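Local coordinates for Alpha/beta hydrolase (Enterobacter asburiae, PDB 6KMO), which probably hydrolyses carboxylic ester bonds, acting as an esterase or lipase of the alpha/beta hydrolase fold, at residues 186-189 / 190-194; 157-160 / 161-165. The protein carries 2 engineered substitutions. All blocks are in the same frame, centred on the assembly; numbering follows the deposited sequence. Where two conformers were deposited one is given.

Interaction 1 (186-189 / 190-194); sequences VASV and ALQAK
Helix 181-195, one of the helices flanking the central sheet of this alpha/beta hydrolase, is held here by four successive i to i+4 backbone bonds, in which the carbonyls of V186, A187, S188 and V189 receive the N-H groups of A190, L191, Q192 and A193. They are nearly equal in length, A190 N for example lying 2.9 Å from V186 O. S188 O takes two donors from the same residue: Q192 N at 3.0 Å and, weakly, the side-chain Q192 NE2 at 3.3 Å. What brings the amide back over the turn is the first torsion of Q192, which sets CG beside its own N (chi1 -74°) and 3.3 Å from S188 O. The main partner of the amide nitrogen is I150 O of helix 148-163, so Q192 links the two helices and its side-chain bond to S188 is secondary. In the conformer described, one of two, S188 OG hydrogen-bonds to L252 O.

The helix forms the connection of a beta-alpha-beta unit between the neighbouring parallel strands 174-179 and 203-207. V186, A187 and A190 rest on the second of these strands, while V186 and V189 touch F105 of strand 99-105. L191 bends back along the helix wall, its CG 3.3 Å from A187 O and CD1 3.6 Å from A187 O, and then meets L252. V186 also packs against the residues of a probable GxSxG nucleophile elbow, in the turn between strand 174-179 and this helix.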
loop_
_atom_site.group_PDB
_atom_site.type_symbol
_atom_site.label_atom_id
_atom_site.label_comp_id
_atom_site.label_asym_id
_atom_site.label_seq_id
_atom_site.Cartn_x
_atom_site.Cartn_y
_atom_site.Cartn_z
ATOM N N VAL A 186 10.213 9.998 -13.537
ATOM C CA VAL A 186 10.711 8.635 -13.341
ATOM C C VAL A 186 10.518 7.820 -14.619
ATOM O O VAL A 186 11.447 7.174 -15.125
ATOM C CB VAL A 186 9.995 7.966 -12.151
ATOM C CG1 VAL A 186 10.215 6.441 -12.169
ATOM C CG2 VAL A 186 10.453 8.562 -10.822
ATOM N N ALA A 187 9.285 7.800 -15.131
ATOM C CA ALA A 187 9.008 7.055 -16.354
ATOM C C ALA A 187 9.821 7.586 -17.531
ATOM O O ALA A 187 10.342 6.802 -18.339
ATOM C CB ALA A 187 7.506 7.104 -16.666
ATOM N N SER A 188 9.958 8.907 -17.635
ATOM C CA SER A 188 10.680 9.503 -18.751
ATOM C C SER A 188 12.145 9.103 -18.729
ATOM O O SER A 188 12.744 8.818 -19.777
ATOM C CB SER A 188 10.531 11.014 -18.659
ATOM O OG SER A 188 10.948 11.631 -19.847
ATOM N N VAL A 189 12.755 9.096 -17.546
ATOM C CA VAL A 189 14.156 8.704 -17.421
ATOM C C VAL A 189 14.313 7.219 -17.693
ATOM O O VAL A 189 15.250 6.799 -18.377
ATOM C CB VAL A 189 14.696 9.110 -16.040
ATOM C CG1 VAL A 189 16.066 8.467 -15.762
ATOM C CG2 VAL A 189 14.807 10.617 -15.952
ATOM N N ALA A 190 13.396 6.399 -17.184
ATOM C CA ALA A 190 13.466 4.967 -17.449
ATOM C C ALA A 190 13.353 4.669 -18.945
ATOM O O ALA A 190 14.057 3.791 -19.465
ATOM C CB ALA A 190 12.395 4.219 -16.655
ATOM N N LEU A 191 12.483 5.384 -19.656
ATOM C CA LEU A 191 12.312 5.142 -21.091
ATOM C C LEU A 191 13.515 5.644 -21.883
ATOM O O LEU A 191 13.920 5.015 -22.869
ATOM C CB LEU A 191 11.016 5.773 -21.578
ATOM C CG LEU A 191 9.726 5.092 -21.104
ATOM C CD1 LEU A 191 8.522 5.980 -21.311
ATOM C CD2 LEU A 191 9.544 3.737 -21.775
ATOM N N GLN A 192 14.128 6.751 -21.464
ATOM C CA GLN A 192 15.382 7.159 -22.093
ATOM C C GLN A 192 16.462 6.111 -21.846
ATOM O O GLN A 192 17.198 5.738 -22.767
ATOM C CB GLN A 192 15.839 8.503 -21.531
ATOM C CG GLN A 192 15.045 9.696 -22.014
ATOM C CD GLN A 192 15.484 10.958 -21.319
ATOM O OE1 GLN A 192 16.501 11.545 -21.670
ATOM N NE2 GLN A 192 14.744 11.362 -20.301
ATOM N N ALA A 193 16.584 5.629 -20.615
ATOM C CA ALA A 193 17.598 4.622 -20.308
ATOM C C ALA A 193 17.407 3.364 -21.147
ATOM O O ALA A 193 18.386 2.758 -21.597
ATOM C CB ALA A 193 17.597 4.308 -18.813
ATOM N N LYS A 194 16.162 2.967 -21.397
ATOM C CA LYS A 194 15.931 1.811 -22.256
ATOM C C LYS A 194 16.389 2.101 -23.677
ATOM O O LYS A 194 17.093 1.295 -24.293
ATOM C CB LYS A 194 14.459 1.409 -22.224
ATOM C CG LYS A 194 14.127 0.241 -23.149
ATOM C CD LYS A 194 12.908 -0.540 -22.665
ATOM C CE LYS A 194 11.661 0.326 -22.616
ATOM N NZ LYS A 194 11.299 0.888 -23.948
#

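Interaction 2 (157-160 / 161-165); sequences TKWV and AEHGQ
W159 O is approached by two backbone donors, H163 N at 2.7 Å and, weakly, E162 N at 3.2 Å. The H163 bond runs almost straight out from the carbonyl. E162 N is itself shared, since it also bonds K158 O at 3.1 Å, the regular i to i+4 pairing. One turn of helix thus brings K158 beside E162 and W159 beside H163.

In the conformer described, one of two deposited, K158 bends at its last torsion (chi4 -53°) and lays NZ against the carboxylate. NZ lies 3.0 Å from E162 OE2, on the syn side but 26° out of the carboxylate plane, with a weaker bond to OE1, so both oxygens share the salt bridge. H163 covers one face of the W159 indole: its CB sits 3.9 Å from the centroid of the five-membered ring of W159, a CH-pi contact, and H163 CD2 comes to 3.4 Å from W159 CD1. The two ring planes are inclined at 32°.

W159 also packs on K76 and I78 of strand 71-80, whereas T157 and V160 turn to strands 99-105 and 174-179. The arrangement is that of the C-terminal part of one of the helices that flank the sheet in an alpha/beta hydrolase, with an i to i+4 lysine-glutamate pair along the helix's solvent-facing side.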
loop_
_atom_site.group_PDB
_atom_site.type_symbol
_atom_site.label_atom_id
_atom_site.label_comp_id
_atom_site.label_asym_id
_atom_site.label_seq_id
_atom_site.Cartn_x
_atom_site.Cartn_y
_atom_site.Cartn_z
ATOM N N THR A 157 21.123 11.033 -13.743
ATOM C CA THR A 157 21.021 9.612 -13.436
ATOM C C THR A 157 22.227 8.861 -13.974
ATOM O O THR A 157 22.841 8.041 -13.267
ATOM C CB THR A 157 19.719 9.069 -14.041
ATOM O OG1 THR A 157 18.582 9.742 -13.453
ATOM C CG2 THR A 157 19.571 7.584 -13.803
ATOM N N LYS A 158 22.574 9.126 -15.234
ATOM C CA LYS A 158 23.765 8.532 -15.830
ATOM C C LYS A 158 25.011 8.894 -15.034
ATOM O O LYS A 158 25.886 8.046 -14.816
ATOM C CB LYS A 158 23.890 8.991 -17.282
ATOM C CG LYS A 158 25.011 8.333 -18.052
ATOM C CD LYS A 158 24.909 8.662 -19.540
ATOM C CE LYS A 158 26.235 8.421 -20.255
ATOM N NZ LYS A 158 27.372 9.123 -19.590
ATOM N N TRP A 159 25.105 10.141 -14.576
ATOM C CA TRP A 159 26.270 10.569 -13.808
ATOM C C TRP A 159 26.388 9.789 -12.504
ATOM O O TRP A 159 27.471 9.307 -12.139
ATOM C CB TRP A 159 26.241 12.077 -13.547
ATOM C CG TRP A 159 27.485 12.538 -12.832
ATOM C CD1 TRP A 159 28.639 12.982 -13.416
ATOM C CD2 TRP A 159 27.702 12.569 -11.424
ATOM N NE1 TRP A 159 29.558 13.300 -12.447
ATOM C CE2 TRP A 159 29.017 13.051 -11.217
ATOM C CE3 TRP A 159 26.918 12.245 -10.315
ATOM C CZ2 TRP A 159 29.560 13.206 -9.944
ATOM C CZ3 TRP A 159 27.467 12.410 -9.044
ATOM C CH2 TRP A 159 28.778 12.882 -8.878
ATOM N N VAL A 160 25.289 9.645 -11.773
ATOM C CA VAL A 160 25.342 8.882 -10.529
ATOM C C VAL A 160 25.724 7.431 -10.799
ATOM O O VAL A 160 26.498 6.829 -10.046
ATOM C CB VAL A 160 24.006 8.995 -9.766
ATOM C CG1 VAL A 160 23.978 8.041 -8.601
ATOM C CG2 VAL A 160 23.768 10.417 -9.298
ATOM N N ALA A 161 25.146 6.821 -11.844
ATOM C CA ALA A 161 25.484 5.441 -12.145
ATOM C C ALA A 161 26.980 5.270 -12.377
ATOM O O ALA A 161 27.570 4.275 -11.938
ATOM C CB ALA A 161 24.720 4.981 -13.382
ATOM N N GLU A 162 27.612 6.227 -13.051
ATOM C CA GLU A 162 29.006 6.090 -13.462
ATOM C C GLU A 162 29.977 6.673 -12.447
ATOM O O GLU A 162 31.114 6.188 -12.351
ATOM C CB GLU A 162 29.204 6.752 -14.830
ATOM C CG GLU A 162 28.415 6.069 -15.960
ATOM C CD GLU A 162 28.417 6.820 -17.288
ATOM O OE1 GLU A 162 27.892 6.248 -18.269
ATOM O OE2 GLU A 162 28.914 7.967 -17.351
ATOM N N HIS A 163 29.565 7.677 -11.667
ATOM C CA HIS A 163 30.472 8.408 -10.783
ATOM C C HIS A 163 29.995 8.453 -9.338
ATOM O O HIS A 163 30.465 9.291 -8.556
ATOM C CB HIS A 163 30.673 9.826 -11.295
ATOM C CG HIS A 163 31.158 9.875 -12.699
ATOM N ND1 HIS A 163 32.471 9.630 -13.037
ATOM C CD2 HIS A 163 30.505 10.117 -13.861
ATOM C CE1 HIS A 163 32.607 9.728 -14.347
ATOM N NE2 HIS A 163 31.432 10.024 -14.869
ATOM N N GLY A 164 29.083 7.564 -8.963
ATOM C CA GLY A 164 28.496 7.613 -7.636
ATOM C C GLY A 164 29.493 7.551 -6.496
ATOM O O GLY A 164 29.224 8.061 -5.411
ATOM N N GLN A 165 30.641 6.916 -6.714
ATOM C CA GLN A 165 31.676 6.925 -5.678
ATOM C C GLN A 165 32.001 8.338 -5.202
ATOM O O GLN A 165 32.322 8.538 -4.021
ATOM C CB GLN A 165 32.917 6.228 -6.222
ATOM C CG GLN A 165 34.066 6.078 -5.259
ATOM C CD GLN A 165 35.323 5.624 -5.978
ATOM O OE1 GLN A 165 36.384 6.239 -5.854
ATOM N NE2 GLN A 165 35.202 4.549 -6.746
#

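How the interactions relate
Interaction 2 lies near the C-terminal end of helix 148-163 and interaction 1 on helix 181-195, later in the chain; their centres are about 16 Å apart. The two helices are neighbours on the sheet, and interactions 1 and 2 meet directly where V189 CG1 packs 3.6 Å from T157 OG1, a hydroxyl hydrogen-bonded to A153 O. V189 and T157 both touch F105 of strand 99-105, which gives the helices a common floor. Interaction 1 is the more central, about 15 Å from the chain centre against about 22 Å for interaction 2. Through V186 it touches the probable nucleophile elbow around S180, whereas interaction 2 reaches out to strand 71-80 at the margin of the sheet.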